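Local structure of putative acetamidase/formamidase (5UBU) at residues Ala276-Leu288 with Tyr319-Ala331. The protein probably hydrolyses carbon-nitrogen bonds in linear amides such as acetamide or formamide, and holds sodium ions in the crystal. Sequence-based numbering, arbitrary orientation.
Sequences ATRIAYRDLIYWL and YTVGAMLNKELLA
Ala-280 meets Ala-323 methyl to methyl, CB to CB 3.6 Å, where segment 276-288 of helix 273-291 comes nearest strand 319-326; the CA atoms of this pair are 5.2 Å apart, a spacing consistent with two side chains of a single methyl each. Further apolar contacts run toward both ends. Both methyls of Val-321 border Thr-277 OG1, CG1 standing anti to the backbone N (chi1 177°), and CG2 also reaches Ala-276 CB at 3.7 Å. The hydrogen bond of Thr-277 OG1, however, goes to Leu-273 O, one turn earlier in the same helix. At the other end Leu-288 CD2 touches both Leu-325 CD2 at 3.6 Å and Leu-330 CD2 at 3.5 Å, the latter side chain crossing it at about a right angle.

No hydrogen bond links the segments; the helix packs by side chains on one face of a mixed beta-sheet, in which strand 319-326 runs between strands 263-270 and 308-313. The axes of the short segments 276-288 and 319-326 approach to 7.0 Å and cross at -31°, both running in the same general direction.

The aromatic component is a CH-pi contact: Ala-323 CB sits over one face of the Tyr-281 ring, 4.0 Å from its centroid and 17° off the normal. Tyr-281 OH is hydrogen-bonded to Asp-227 O of a second subunit. Against the strand backbone, Leu-284 CD2 lies 3.5 Å from Ala-323 O.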
ATOM      1  N   ALA B 276       3.460   1.862  -8.439  1.00 33.26           N
ATOM      2  CA  ALA B 276       3.209   2.477  -9.734  1.00 33.16           C
ATOM      3  C   ALA B 276       4.370   3.417 -10.031  1.00 33.26           C
ATOM      4  O   ALA B 276       4.882   3.467 -11.162  1.00 34.25           O
ATOM      5  CB  ALA B 276       1.901   3.237  -9.730  1.00 33.54           C
ATOM      6  N   THR B 277       4.794   4.144  -8.995  1.00 32.75           N
ATOM      7  CA  THR B 277       5.900   5.093  -9.114  1.00 32.43           C
ATOM      8  C   THR B 277       7.236   4.370  -9.346  1.00 32.29           C
ATOM      9  O   THR B 277       8.059   4.836 -10.117  1.00 33.47           O
ATOM     10  CB  THR B 277       6.009   5.980  -7.871  1.00 32.60           C
ATOM     11  OG1 THR B 277       4.715   6.491  -7.524  1.00 32.69           O
ATOM     12  CG2 THR B 277       6.989   7.130  -8.122  1.00 33.07           C
ATOM     13  N   ARG B 278       7.459   3.253  -8.653  1.00 31.74           N
ATOM     14  CA  ARG B 278       8.691   2.456  -8.837  1.00 31.34           C
ATOM     15  C   ARG B 278       8.824   1.973 -10.264  1.00 31.04           C
ATOM     16  O   ARG B 278       9.889   2.087 -10.869  1.00 30.89           O
ATOM     17  CB  ARG B 278       8.704   1.256  -7.897  1.00 31.13           C
ATOM     18  CG  ARG B 278       9.120   1.611  -6.495  1.00 31.26           C
ATOM     19  CD  ARG B 278       8.765   0.510  -5.542  1.00 31.42           C
ATOM     20  NE  ARG B 278       9.263   0.775  -4.201  1.00 31.56           N
ATOM     21  CZ  ARG B 278       8.759   0.256  -3.086  1.00 31.97           C
ATOM     22  NH1 ARG B 278       7.667  -0.508  -3.106  1.00 31.96           N
ATOM     23  NH2 ARG B 278       9.320   0.560  -1.922  1.00 32.85           N
ATOM     24  N   ILE B 279       7.721   1.430 -10.780  1.00 30.74           N
ATOM     25  CA  ILE B 279       7.632   0.937 -12.152  1.00 30.65           C
ATOM     26  C   ILE B 279       8.021   2.024 -13.155  1.00 30.88           C
ATOM     27  O   ILE B 279       8.823   1.782 -14.056  1.00 30.65           O
ATOM     28  CB  ILE B 279       6.201   0.431 -12.441  1.00 30.31           C
ATOM     29  CG1 ILE B 279       5.961  -0.885 -11.708  1.00 30.40           C
ATOM     30  CG2 ILE B 279       5.996   0.190 -13.924  1.00 30.92           C
ATOM     31  CD1 ILE B 279       4.514  -1.326 -11.686  1.00 30.72           C
ATOM     32  N   ALA B 280       7.452   3.217 -12.976  1.00 31.26           N
ATOM     33  CA  ALA B 280       7.718   4.350 -13.859  1.00 31.59           C
ATOM     34  C   ALA B 280       9.177   4.770 -13.796  1.00 31.86           C
ATOM     35  O   ALA B 280       9.855   4.842 -14.836  1.00 33.42           O
ATOM     36  CB  ALA B 280       6.816   5.522 -13.509  1.00 31.61           C
ATOM     37  N   TYR B 281       9.664   5.056 -12.591  1.00 30.44           N
ATOM     38  CA  TYR B 281      11.058   5.453 -12.459  1.00 30.58           C
ATOM     39  C   TYR B 281      12.036   4.403 -12.951  1.00 30.86           C
ATOM     40  O   TYR B 281      12.996   4.747 -13.630  1.00 31.77           O
ATOM     41  CB  TYR B 281      11.435   5.902 -11.045  1.00 30.17           C
ATOM     42  CG  TYR B 281      11.328   7.394 -10.817  1.00 30.43           C
ATOM     43  CD1 TYR B 281      12.121   8.272 -11.558  1.00 31.38           C
ATOM     44  CD2 TYR B 281      10.529   7.923  -9.814  1.00 30.12           C
ATOM     45  CE1 TYR B 281      12.073   9.640 -11.356  1.00 31.91           C
ATOM     46  CE2 TYR B 281      10.494   9.290  -9.583  1.00 30.82           C
ATOM     47  CZ  TYR B 281      11.271  10.144 -10.366  1.00 31.83           C
ATOM     48  OH  TYR B 281      11.231  11.505 -10.164  1.00 32.57           O
ATOM     49  N   ARG B 282      11.793   3.132 -12.642  1.00 30.57           N
ATOM     50  CA  ARG B 282      12.722   2.086 -13.078  1.00 31.15           C
ATOM     51  C   ARG B 282      12.731   1.977 -14.609  1.00 31.85           C
ATOM     52  O   ARG B 282      13.789   1.791 -15.225  1.00 32.24           O
ATOM     53  CB  ARG B 282      12.400   0.736 -12.470  1.00 30.58           C
ATOM     54  CG  ARG B 282      13.580  -0.212 -12.634  1.00 31.48           C
ATOM     55  CD  ARG B 282      13.365  -1.578 -12.059  1.00 31.65           C
ATOM     56  NE  ARG B 282      12.441  -2.381 -12.848  1.00 31.56           N
ATOM     57  CZ  ARG B 282      12.161  -3.658 -12.612  1.00 31.75           C
ATOM     58  NH1 ARG B 282      11.281  -4.286 -13.383  1.00 31.81           N
ATOM     59  NH2 ARG B 282      12.738  -4.306 -11.604  1.00 32.32           N
ATOM     60  N   ASP B 283      11.551   2.093 -15.210  1.00 31.93           N
ATOM     61  CA  ASP B 283      11.440   2.011 -16.665  1.00 32.78           C
ATOM     62  C   ASP B 283      12.190   3.171 -17.300  1.00 34.02           C
ATOM     63  O   ASP B 283      12.850   2.991 -18.321  1.00 35.71           O
ATOM     64  CB  ASP B 283       9.997   2.062 -17.140  1.00 32.38           C
ATOM     65  CG  ASP B 283       9.881   1.841 -18.639  1.00 33.57           C
ATOM     66  OD1 ASP B 283      10.169   0.713 -19.084  1.00 34.31           O
ATOM     67  OD2 ASP B 283       9.483   2.779 -19.369  1.00 33.97           O
ATOM     68  N   LEU B 284      12.069   4.357 -16.699  1.00 33.66           N
ATOM     69  CA  LEU B 284      12.756   5.540 -17.204  1.00 34.53           C
ATOM     70  C   LEU B 284      14.268   5.309 -17.173  1.00 35.70           C
ATOM     71  O   LEU B 284      14.963   5.577 -18.154  1.00 37.48           O
ATOM     72  CB  LEU B 284      12.376   6.784 -16.392  1.00 34.28           C
ATOM     73  CG  LEU B 284      12.981   8.119 -16.831  1.00 35.49           C
ATOM     74  CD1 LEU B 284      12.671   8.397 -18.290  1.00 36.63           C
ATOM     75  CD2 LEU B 284      12.448   9.234 -15.960  1.00 35.19           C
ATOM     76  N   ILE B 285      14.760   4.778 -16.053  1.00 35.04           N
ATOM     77  CA  ILE B 285      16.189   4.475 -15.893  1.00 35.91           C
ATOM     78  C   ILE B 285      16.651   3.488 -16.964  1.00 36.63           C
ATOM     79  O   ILE B 285      17.713   3.671 -17.550  1.00 38.08           O
ATOM     80  CB  ILE B 285      16.507   3.943 -14.477  1.00 35.06           C
ATOM     81  CG1 ILE B 285      16.307   5.067 -13.457  1.00 34.66           C
ATOM     82  CG2 ILE B 285      17.950   3.458 -14.389  1.00 36.20           C
ATOM     83  CD1 ILE B 285      16.392   4.623 -12.014  1.00 34.06           C
ATOM     84  N   TYR B 286      15.858   2.452 -17.228  1.00 36.04           N
ATOM     85  CA  TYR B 286      16.248   1.490 -18.254  1.00 37.22           C
ATOM     86  C   TYR B 286      16.243   2.124 -19.657  1.00 38.07           C
ATOM     87  O   TYR B 286      17.049   1.753 -20.528  1.00 39.01           O
ATOM     88  CB  TYR B 286      15.384   0.229 -18.246  1.00 36.79           C
ATOM     89  CG  TYR B 286      15.490  -0.652 -17.019  1.00 36.72           C
ATOM     90  CD1 TYR B 286      16.655  -0.703 -16.239  1.00 37.59           C
ATOM     91  CD2 TYR B 286      14.484  -1.574 -16.733  1.00 36.32           C
ATOM     92  CE1 TYR B 286      16.742  -1.553 -15.140  1.00 37.40           C
ATOM     93  CE2 TYR B 286      14.587  -2.440 -15.654  1.00 36.28           C
ATOM     94  CZ  TYR B 286      15.716  -2.429 -14.865  1.00 36.84           C
ATOM     95  OH  TYR B 286      15.807  -3.287 -13.792  1.00 37.29           O
ATOM     96  N   TRP B 287      15.338   3.079 -19.853  1.00 37.00           N
ATOM     97  CA  TRP B 287      15.216   3.792 -21.115  1.00 37.79           C
ATOM     98  C   TRP B 287      16.434   4.691 -21.315  1.00 39.37           C
ATOM     99  O   TRP B 287      17.017   4.723 -22.405  1.00 41.20           O
ATOM    100  CB  TRP B 287      13.891   4.566 -21.134  1.00 36.76           C
ATOM    101  CG  TRP B 287      13.525   5.249 -22.413  1.00 37.75           C
ATOM    102  CD1 TRP B 287      14.049   5.024 -23.659  1.00 39.37           C
ATOM    103  CD2 TRP B 287      12.394   6.099 -22.613  1.00 37.39           C
ATOM    104  NE1 TRP B 287      13.394   5.778 -24.593  1.00 40.10           N
ATOM    105  CE2 TRP B 287      12.361   6.435 -23.983  1.00 38.89           C
ATOM    106  CE3 TRP B 287      11.430   6.647 -21.756  1.00 36.32           C
ATOM    107  CZ2 TRP B 287      11.408   7.296 -24.520  1.00 39.20           C
ATOM    108  CZ3 TRP B 287      10.479   7.504 -22.287  1.00 36.73           C
ATOM    109  CH2 TRP B 287      10.473   7.816 -23.660  1.00 38.26           C
ATOM    110  N   LEU B 288      16.843   5.384 -20.251  1.00 38.78           N
ATOM    111  CA  LEU B 288      18.010   6.263 -20.301  1.00 40.14           C
ATOM    112  C   LEU B 288      19.298   5.477 -20.578  1.00 41.76           C
ATOM    113  O   LEU B 288      20.173   5.959 -21.300  1.00 43.90           O
ATOM    114  CB  LEU B 288      18.133   7.070 -19.006  1.00 39.26           C
ATOM    115  CG  LEU B 288      16.995   8.059 -18.733  1.00 38.21           C
ATOM    116  CD1 LEU B 288      17.101   8.649 -17.340  1.00 37.56           C
ATOM    117  CD2 LEU B 288      16.960   9.161 -19.777  1.00 39.45           C
ATOM    118  N   TYR B 319      -3.689   2.485 -10.114  1.00 36.85           N
ATOM    119  CA  TYR B 319      -3.314   3.882 -10.195  1.00 36.33           C
ATOM    120  C   TYR B 319      -2.245   4.021 -11.259  1.00 34.88           C
ATOM    121  O   TYR B 319      -1.566   3.062 -11.572  1.00 34.68           O
ATOM    122  CB  TYR B 319      -2.811   4.398  -8.850  1.00 36.76           C
ATOM    123  CG  TYR B 319      -3.704   4.048  -7.678  1.00 37.63           C
ATOM    124  CD1 TYR B 319      -5.083   4.229  -7.748  1.00 38.74           C
ATOM    125  CD2 TYR B 319      -3.163   3.611  -6.477  1.00 37.09           C
ATOM    126  CE1 TYR B 319      -5.897   3.936  -6.678  1.00 39.68           C
ATOM    127  CE2 TYR B 319      -3.976   3.313  -5.401  1.00 38.23           C
ATOM    128  CZ  TYR B 319      -5.341   3.482  -5.505  1.00 39.33           C
ATOM    129  OH  TYR B 319      -6.149   3.195  -4.439  1.00 40.66           O
ATOM    130  N   THR B 320      -2.100   5.216 -11.810  1.00 34.78           N
ATOM    131  CA  THR B 320      -1.128   5.466 -12.860  1.00 34.67           C
ATOM    132  C   THR B 320      -0.260   6.676 -12.537  1.00 34.53           C
ATOM    133  O   THR B 320      -0.761   7.719 -12.145  1.00 34.16           O
ATOM    134  CB  THR B 320      -1.837   5.669 -14.206  1.00 35.67           C
ATOM    135  OG1 THR B 320      -2.634   4.514 -14.501  1.00 35.53           O
ATOM    136  CG2 THR B 320      -0.826   5.892 -15.328  1.00 35.45           C
ATOM    137  N   VAL B 321       1.046   6.507 -12.733  1.00 34.79           N
ATOM    138  CA  VAL B 321       2.050   7.521 -12.442  1.00 35.14           C
ATOM    139  C   VAL B 321       3.032   7.630 -13.600  1.00 35.36           C
ATOM    140  O   VAL B 321       3.437   6.617 -14.167  1.00 35.61           O
ATOM    141  CB  VAL B 321       2.849   7.116 -11.183  1.00 34.98           C
ATOM    142  CG1 VAL B 321       3.963   8.121 -10.895  1.00 35.74           C
ATOM    143  CG2 VAL B 321       1.923   6.970  -9.977  1.00 35.26           C
ATOM    144  N   GLY B 322       3.428   8.854 -13.931  1.00 35.80           N
ATOM    145  CA  GLY B 322       4.388   9.100 -15.002  1.00 36.22           C
ATOM    146  C   GLY B 322       5.682   9.668 -14.438  1.00 36.28           C
ATOM    147  O   GLY B 322       5.645  10.632 -13.684  1.00 37.42           O
ATOM    148  N   ALA B 323       6.820   9.061 -14.775  1.00 35.93           N
ATOM    149  CA  ALA B 323       8.135   9.541 -14.333  1.00 35.78           C
ATOM    150  C   ALA B 323       8.773  10.246 -15.525  1.00 37.48           C
ATOM    151  O   ALA B 323       8.992   9.633 -16.558  1.00 36.95           O
ATOM    152  CB  ALA B 323       9.002   8.386 -13.865  1.00 35.28           C
HETATM  153  N   MSE B 324       9.083  11.528 -15.373  1.00 39.84           N
HETATM  154  CA  MSE B 324       9.638  12.330 -16.456  1.00 42.71           C
HETATM  155  C   MSE B 324      11.039  12.811 -16.316  1.00 42.56           C
HETATM  156  O   MSE B 324      11.597  12.828 -15.231  1.00 42.39           O
HETATM  157  CB  MSE B 324       8.882  13.650 -16.444  1.00 47.78           C
HETATM  158  CG  MSE B 324       7.615  13.646 -17.270  1.00 51.82           C
HETATM  159 SE   MSE B 324       6.395  14.931 -16.414  1.00 59.93          SE
HETATM  160  CE  MSE B 324       7.063  16.651 -17.114  1.00 60.17           C
ATOM    161  N   LEU B 325      11.606  13.229 -17.445  1.00 42.92           N
ATOM    162  CA  LEU B 325      12.931  13.822 -17.503  1.00 43.45           C
ATOM    163  C   LEU B 325      12.888  14.835 -18.649  1.00 44.29           C
ATOM    164  O   LEU B 325      12.408  14.533 -19.738  1.00 44.49           O
ATOM    165  CB  LEU B 325      14.027  12.789 -17.739  1.00 43.80           C
ATOM    166  CG  LEU B 325      15.450  13.378 -17.742  1.00 45.50           C
ATOM    167  CD1 LEU B 325      15.788  13.973 -16.382  1.00 45.15           C
ATOM    168  CD2 LEU B 325      16.477  12.333 -18.135  1.00 45.89           C
ATOM    169  N   ASN B 326      13.374  16.040 -18.384  1.00 44.95           N
ATOM    170  CA  ASN B 326      13.387  17.106 -19.375  1.00 46.47           C
ATOM    171  C   ASN B 326      14.385  16.763 -20.482  1.00 47.01           C
ATOM    172  O   ASN B 326      15.506  16.357 -20.203  1.00 46.94           O
ATOM    173  CB  ASN B 326      13.716  18.439 -18.683  1.00 47.99           C
ATOM    174  CG  ASN B 326      13.606  19.633 -19.610  1.00 50.69           C
ATOM    175  OD1 ASN B 326      14.258  19.706 -20.664  1.00 53.43           O
ATOM    176  ND2 ASN B 326      12.816  20.602 -19.197  1.00 51.04           N
ATOM    177  N   LYS B 327      13.960  16.920 -21.731  1.00 47.81           N
ATOM    178  CA  LYS B 327      14.810  16.613 -22.899  1.00 49.66           C
ATOM    179  C   LYS B 327      16.165  17.309 -22.922  1.00 52.21           C
ATOM    180  O   LYS B 327      17.094  16.804 -23.550  1.00 53.28           O
ATOM    181  CB  LYS B 327      14.066  16.860 -24.217  1.00 50.22           C
ATOM    182  CG  LYS B 327      12.974  15.844 -24.484  1.00 48.21           C
ATOM    183  CD  LYS B 327      12.306  16.100 -25.810  1.00 49.21           C
ATOM    184  CE  LYS B 327      11.359  14.976 -26.183  1.00 47.69           C
ATOM    185  NZ  LYS B 327      10.695  15.253 -27.489  1.00 49.25           N
ATOM    186  N   GLU B 328      16.288  18.452 -22.251  1.00 53.76           N
ATOM    187  CA  GLU B 328      17.578  19.139 -22.185  1.00 56.39           C
ATOM    188  C   GLU B 328      18.640  18.265 -21.511  1.00 55.21           C
ATOM    189  O   GLU B 328      19.811  18.316 -21.881  1.00 57.39           O
ATOM    190  CB  GLU B 328      17.458  20.481 -21.460  1.00 58.55           C
ATOM    191  CG  GLU B 328      16.771  21.558 -22.284  1.00 61.69           C
ATOM    192  CD  GLU B 328      16.715  22.912 -21.578  1.00 64.11           C
ATOM    193  OE1 GLU B 328      16.868  23.943 -22.280  1.00 67.08           O
ATOM    194  OE2 GLU B 328      16.545  22.951 -20.327  1.00 63.38           O
ATOM    195  N   LEU B 329      18.218  17.445 -20.549  1.00 52.31           N
ATOM    196  CA  LEU B 329      19.132  16.560 -19.822  1.00 51.37           C
ATOM    197  C   LEU B 329      19.499  15.279 -20.593  1.00 51.17           C
ATOM    198  O   LEU B 329      20.298  14.479 -20.102  1.00 50.99           O
ATOM    199  CB  LEU B 329      18.565  16.235 -18.431  1.00 48.92           C
ATOM    200  CG  LEU B 329      18.332  17.462 -17.531  1.00 49.24           C
ATOM    201  CD1 LEU B 329      17.581  17.109 -16.268  1.00 47.30           C
ATOM    202  CD2 LEU B 329      19.642  18.157 -17.190  1.00 51.36           C
ATOM    203  N   LEU B 330      18.937  15.104 -21.794  1.00 51.45           N
ATOM    204  CA  LEU B 330      19.242  13.949 -22.649  1.00 51.95           C
ATOM    205  C   LEU B 330      20.446  14.243 -23.559  1.00 55.57           C
ATOM    206  O   LEU B 330      21.013  13.324 -24.150  1.00 56.61           O
ATOM    207  CB  LEU B 330      18.037  13.564 -23.512  1.00 51.01           C
ATOM    208  CG  LEU B 330      16.747  13.157 -22.806  1.00 48.60           C
ATOM    209  CD1 LEU B 330      15.642  12.900 -23.810  1.00 48.45           C
ATOM    210  CD2 LEU B 330      16.971  11.931 -21.955  1.00 47.01           C
ATOM    211  N   ALA B 331      20.823  15.525 -23.671  1.00 57.92           N
ATOM    212  CA  ALA B 331      21.974  15.937 -24.481  1.00 60.93           C
ATOM    213  C   ALA B 331      23.223  15.195 -24.009  1.00 61.92           C
ATOM    214  O   ALA B 331      23.438  15.036 -22.806  1.00 60.86           O
ATOM    215  CB  ALA B 331      22.179  17.442 -24.377  1.00 62.49           C
TER